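Local coordinates for conserved hypothetical protein (Pyrococcus furiosus, PDB 1Y81) that is of unknown function but belongs to the CoA-binding domain family, with a Rossmann-type fold, and binds coenzyme A, at residues Ile32-Phe42 and Phe121-Thr129. Numbering follows the deposited sequence.
Sequences IILKDLLSKGF and FGRCIMVET. With COA (coenzyme A), chain C; SCN (thiocyanate ion), chain B.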
loop_
_atom_site.group_PDB
_atom_site.type_symbol
_atom_site.label_atom_id
_atom_site.label_comp_id
_atom_site.label_asym_id
_atom_site.label_seq_id
_atom_site.Cartn_x
_atom_site.Cartn_y
_atom_site.Cartn_z
ATOM N N ILE A 32 10.749 1.179 6.661
ATOM C CA ILE A 32 10.427 1.610 8.017
ATOM C C ILE A 32 9.016 1.204 8.411
ATOM O O ILE A 32 8.803 0.659 9.494
ATOM C CB ILE A 32 10.585 3.157 8.208
ATOM C CG1 ILE A 32 12.012 3.621 7.842
ATOM C CG2 ILE A 32 10.224 3.556 9.632
ATOM C CD1 ILE A 32 12.092 5.109 7.460
ATOM N N ILE A 33 8.057 1.472 7.522
ATOM C CA ILE A 33 6.654 1.124 7.766
ATOM C C ILE A 33 6.488 -0.396 7.902
ATOM O O ILE A 33 5.862 -0.870 8.855
ATOM C CB ILE A 33 5.727 1.696 6.672
ATOM C CG1 ILE A 33 5.770 3.242 6.702
ATOM C CG2 ILE A 33 4.262 1.167 6.823
ATOM C CD1 ILE A 33 5.195 3.865 5.463
ATOM N N LEU A 34 7.067 -1.148 6.957
ATOM C CA LEU A 34 6.999 -2.622 6.987
ATOM C C LEU A 34 7.443 -3.163 8.337
ATOM O O LEU A 34 6.723 -3.975 8.962
ATOM C CB LEU A 34 7.858 -3.233 5.871
ATOM C CG LEU A 34 7.911 -4.778 5.771
ATOM C CD1 LEU A 34 6.530 -5.380 5.775
ATOM C CD2 LEU A 34 8.626 -5.178 4.503
ATOM N N LYS A 35 8.620 -2.720 8.795
ATOM C CA LYS A 35 9.164 -3.158 10.099
ATOM C C LYS A 35 8.260 -2.736 11.261
ATOM O O LYS A 35 7.962 -3.554 12.148
ATOM C CB LYS A 35 10.601 -2.662 10.310
ATOM C CG LYS A 35 11.602 -3.359 9.406
ATOM C CD LYS A 35 13.021 -3.012 9.729
ATOM C CE LYS A 35 13.969 -3.579 8.676
ATOM N NZ LYS A 35 15.301 -2.875 8.648
ATOM N N ASP A 36 7.798 -1.482 11.232
ATOM C CA ASP A 36 6.901 -0.972 12.276
ATOM C C ASP A 36 5.617 -1.800 12.399
ATOM O O ASP A 36 5.237 -2.219 13.514
ATOM C CB ASP A 36 6.536 0.489 12.032
ATOM C CG ASP A 36 5.625 1.039 13.121
ATOM O OD1 ASP A 36 6.124 1.260 14.241
ATOM O OD2 ASP A 36 4.427 1.216 12.861
ATOM N N LEU A 37 4.945 -2.032 11.264
ATOM C CA LEU A 37 3.659 -2.746 11.261
ATOM C C LEU A 37 3.799 -4.205 11.695
ATOM O O LEU A 37 2.941 -4.712 12.433
ATOM C CB LEU A 37 2.972 -2.637 9.905
ATOM C CG LEU A 37 2.517 -1.219 9.511
ATOM C CD1 LEU A 37 1.864 -1.242 8.131
ATOM C CD2 LEU A 37 1.584 -0.578 10.566
ATOM N N LEU A 38 4.888 -4.861 11.263
ATOM C CA LEU A 38 5.209 -6.230 11.714
ATOM C C LEU A 38 5.443 -6.301 13.221
ATOM O O LEU A 38 4.996 -7.250 13.881
ATOM C CB LEU A 38 6.447 -6.784 10.986
ATOM C CG LEU A 38 6.324 -7.079 9.501
ATOM C CD1 LEU A 38 7.701 -7.385 8.948
ATOM C CD2 LEU A 38 5.322 -8.227 9.225
ATOM N N SER A 39 6.139 -5.291 13.756
ATOM C CA SER A 39 6.438 -5.195 15.191
ATOM C C SER A 39 5.157 -5.066 16.013
ATOM O O SER A 39 5.128 -5.446 17.189
ATOM C CB SER A 39 7.375 -4.009 15.480
ATOM O OG SER A 39 6.656 -2.779 15.549
ATOM N N LYS A 40 4.107 -4.538 15.384
ATOM C CA LYS A 40 2.811 -4.324 16.019
ATOM C C LYS A 40 1.860 -5.521 15.848
ATOM O O LYS A 40 0.682 -5.450 16.241
ATOM C CB LYS A 40 2.147 -3.050 15.464
ATOM C CG LYS A 40 2.827 -1.748 15.874
ATOM C CD LYS A 40 2.317 -0.590 15.037
ATOM C CE LYS A 40 2.886 0.723 15.533
ATOM N NZ LYS A 40 2.474 1.835 14.634
ATOM N N GLY A 41 2.367 -6.602 15.250
ATOM C CA GLY A 41 1.570 -7.823 15.034
ATOM C C GLY A 41 0.647 -7.872 13.820
ATOM O O GLY A 41 -0.159 -8.799 13.693
ATOM N N PHE A 42 0.749 -6.884 12.922
ATOM C CA PHE A 42 0.029 -6.933 11.645
ATOM C C PHE A 42 0.663 -7.943 10.687
ATOM O O PHE A 42 1.872 -8.119 10.683
ATOM C CB PHE A 42 0.024 -5.566 10.961
ATOM C CG PHE A 42 -0.813 -4.541 11.653
ATOM C CD1 PHE A 42 -2.189 -4.474 11.421
ATOM C CD2 PHE A 42 -0.229 -3.629 12.538
ATOM C CE1 PHE A 42 -2.985 -3.508 12.064
ATOM C CE2 PHE A 42 -1.009 -2.658 13.192
ATOM C CZ PHE A 42 -2.390 -2.595 12.960
ATOM N N PHE A 121 -6.311 10.148 2.745
ATOM C CA PHE A 121 -5.227 11.094 2.418
ATOM C C PHE A 121 -4.779 11.758 3.713
ATOM O O PHE A 121 -5.581 11.914 4.643
ATOM C CB PHE A 121 -5.712 12.213 1.473
ATOM C CG PHE A 121 -5.831 11.823 0.011
ATOM C CD1 PHE A 121 -5.754 10.481 -0.420
ATOM C CD2 PHE A 121 -6.057 12.821 -0.949
ATOM C CE1 PHE A 121 -5.879 10.153 -1.793
ATOM C CE2 PHE A 121 -6.182 12.507 -2.309
ATOM C CZ PHE A 121 -6.089 11.160 -2.732
ATOM N N GLY A 122 -3.503 12.143 3.775
ATOM C CA GLY A 122 -2.994 13.029 4.845
ATOM C C GLY A 122 -2.824 12.444 6.229
ATOM O O GLY A 122 -2.517 13.179 7.178
ATOM N N ARG A 123 -3.030 11.133 6.357
ATOM C CA ARG A 123 -2.915 10.442 7.643
ATOM C C ARG A 123 -1.737 9.478 7.621
ATOM O O ARG A 123 -1.512 8.765 6.628
ATOM C CB ARG A 123 -4.189 9.669 7.983
ATOM C CG ARG A 123 -5.387 10.551 8.372
ATOM C CD ARG A 123 -6.444 9.748 9.122
ATOM N NE ARG A 123 -7.170 8.823 8.256
ATOM C CZ ARG A 123 -7.799 7.729 8.681
ATOM N NH1 ARG A 123 -7.788 7.396 9.973
ATOM N NH2 ARG A 123 -8.435 6.953 7.809
ATOM N N CYS A 124 -1.004 9.464 8.727
ATOM C CA CYS A 124 0.187 8.658 8.861
ATOM C C CYS A 124 -0.138 7.265 9.450
ATOM O O CYS A 124 -0.518 7.171 10.598
ATOM C CB CYS A 124 1.164 9.401 9.765
ATOM S SG CYS A 124 1.795 10.937 9.053
ATOM N N ILE A 125 0.055 6.196 8.661
ATOM C CA ILE A 125 -0.277 4.814 9.105
ATOM C C ILE A 125 0.385 4.372 10.433
ATOM O O ILE A 125 -0.251 3.682 11.233
ATOM C CB ILE A 125 -0.009 3.741 7.972
ATOM C CG1 ILE A 125 -0.675 2.387 8.286
ATOM C CG2 ILE A 125 1.476 3.563 7.721
ATOM C CD1 ILE A 125 -2.170 2.425 8.307
HETATM N N MSE A 126 1.656 4.733 10.669
HETATM C CA MSE A 126 2.305 4.333 11.924
HETATM C C MSE A 126 1.729 5.099 13.132
HETATM O O MSE A 126 1.604 4.540 14.210
HETATM C CB MSE A 126 3.833 4.453 11.868
HETATM C CG MSE A 126 4.474 3.716 10.694
HETATM SE SE MSE A 126 6.430 3.713 10.805
HETATM C CE MSE A 126 6.947 5.423 9.949
ATOM N N VAL A 127 1.386 6.369 12.925
ATOM C CA VAL A 127 0.664 7.139 13.935
ATOM C C VAL A 127 -0.698 6.500 14.218
ATOM O O VAL A 127 -1.037 6.221 15.383
ATOM C CB VAL A 127 0.480 8.618 13.509
ATOM C CG1 VAL A 127 -0.468 9.361 14.489
ATOM C CG2 VAL A 127 1.834 9.315 13.429
ATOM N N GLU A 128 -1.463 6.246 13.158
ATOM C CA GLU A 128 -2.840 5.765 13.322
ATOM C C GLU A 128 -2.922 4.345 13.907
ATOM O O GLU A 128 -3.916 3.988 14.539
ATOM C CB GLU A 128 -3.639 5.901 12.018
ATOM C CG GLU A 128 -3.700 7.356 11.438
ATOM C CD GLU A 128 -4.329 8.394 12.389
ATOM O OE1 GLU A 128 -5.286 8.044 13.111
ATOM O OE2 GLU A 128 -3.866 9.568 12.401
ATOM N N THR A 129 -1.871 3.556 13.720
ATOM C CA THR A 129 -1.812 2.213 14.298
ATOM C C THR A 129 -1.073 2.263 15.635
ATOM O O THR A 129 -0.709 1.230 16.194
ATOM C CB THR A 129 -1.123 1.182 13.346
ATOM O OG1 THR A 129 0.205 1.615 13.047
ATOM C CG2 THR A 129 -1.905 1.006 12.037
HETATM N N1A COA C . 4.705 -0.984 -7.341
HETATM C C2A COA C . 5.322 -1.148 -6.126
HETATM N N3A COA C . 6.409 -0.379 -5.793
HETATM C C4A COA C . 6.901 0.521 -6.686
HETATM C C5A COA C . 6.300 0.707 -7.929
HETATM C C6A COA C . 5.188 -0.054 -8.260
HETATM N N6A COA C . 4.603 0.096 -9.438
HETATM N N7A COA C . 6.986 1.679 -8.581
HETATM C C8A COA C . 7.990 2.104 -7.774
HETATM N N9A COA C . 7.947 1.391 -6.608
HETATM C C1B COA C . 8.859 1.469 -5.446
HETATM C C2B COA C . 10.197 2.131 -5.779
HETATM O O2B COA C . 11.042 1.339 -6.650
HETATM C C3B COA C . 10.700 2.350 -4.346
HETATM O O3B COA C . 11.296 1.195 -3.786
HETATM P P3B COA C . 12.886 0.899 -3.963
HETATM O O7A COA C . 13.103 -0.534 -4.351
HETATM O O8A COA C . 13.510 1.204 -2.648
HETATM O O9A COA C . 13.389 1.719 -5.111
HETATM C C4B COA C . 9.430 2.633 -3.531
HETATM O O4B COA C . 8.333 2.175 -4.338
HETATM C C5B COA C . 9.258 4.122 -3.172
HETATM O O5B COA C . 9.272 4.862 -4.375
HETATM P P1A COA C . 10.292 6.090 -4.586
HETATM O O1A COA C . 10.233 6.559 -6.020
HETATM O O2A COA C . 11.669 5.700 -4.096
HETATM O O3A COA C . 9.591 7.189 -3.642
HETATM P P2A COA C . 10.218 7.797 -2.295
HETATM O O4A COA C . 11.437 8.621 -2.625
HETATM O O5A COA C . 10.502 6.809 -1.223
HETATM O O6A COA C . 9.039 8.746 -1.782
HETATM C CBP COA C . 6.757 9.363 -1.339
HETATM C CCP COA C . 7.787 8.212 -1.391
HETATM C CDP COA C . 5.411 8.745 -0.938
HETATM C CEP COA C . 6.602 9.978 -2.728
HETATM C CAP COA C . 7.212 10.461 -0.351
HETATM O OAP COA C . 6.324 11.566 -0.389
HETATM C C9P COA C . 7.217 9.831 1.013
HETATM O O9P COA C . 8.403 9.268 1.480
HETATM N N8P COA C . 6.047 9.807 1.664
HETATM C C7P COA C . 5.804 9.161 2.947
HETATM C C6P COA C . 6.256 9.938 4.124
HETATM C C5P COA C . 5.853 9.178 5.356
HETATM O O5P COA C . 5.464 7.987 5.325
HETATM N N4P COA C . 5.986 9.918 6.426
HETATM C C3P COA C . 5.697 9.530 7.768
HETATM C C2P COA C . 4.720 10.521 8.400
HETATM S S1P COA C . 3.109 10.473 7.548
HETATM S S SCN B . 4.937 8.182 11.293
HETATM C C SCN B . 4.098 7.333 10.007
HETATM N N SCN B . 3.469 6.776 9.198
#
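Ile33 and Met126 bring the two backbones closest, their CA atoms 6.8 Å apart. Ile33 lies on helix 29-39, closed by a Schellman motif in which Gly41 takes positive phi. Met126 belongs to the single turn 125-128, with Cys124 at its N-cap. Met126, a selenomethionine, buries more surface here than any other residue of the two segments. SE lies 3.5 Å from CB of Asp36; the bend at the last torsion (chi3 -86°) turns CE toward CG2 of Ile32. CG2 of Ile33 meets CG2 of Ile125 at 3.8 Å, the two side chains crossing at about a right angle. The fold is Rossmann-like, a parallel sheet with helices packed on it. Ile33 and Leu37 also touch strand 16-20, so the helix face that meets turn 125-128 also packs on the sheet. Polar contacts gather at Lys40. Its extended chain carries NZ to OG1 of Thr129 (2.8 Å) and, more weakly, to the carbonyl O of Met126. The same NZ forms a salt bridge with the syn lone pair of Asp36 OD2 (2.7 Å). Thr129 OG1 in turn donates to Ile125 O, on the opposite face of that carbonyl from Thr129 N. CG2 of Thr129 approaches the Phe42 ring obliquely, 3.7 Å from CZ. At the ligand end, Cys124 SG is disulfide-bonded to S1P of coenzyme A (2.1 Å), and Met126 N donates to the thiocyanate nitrogen.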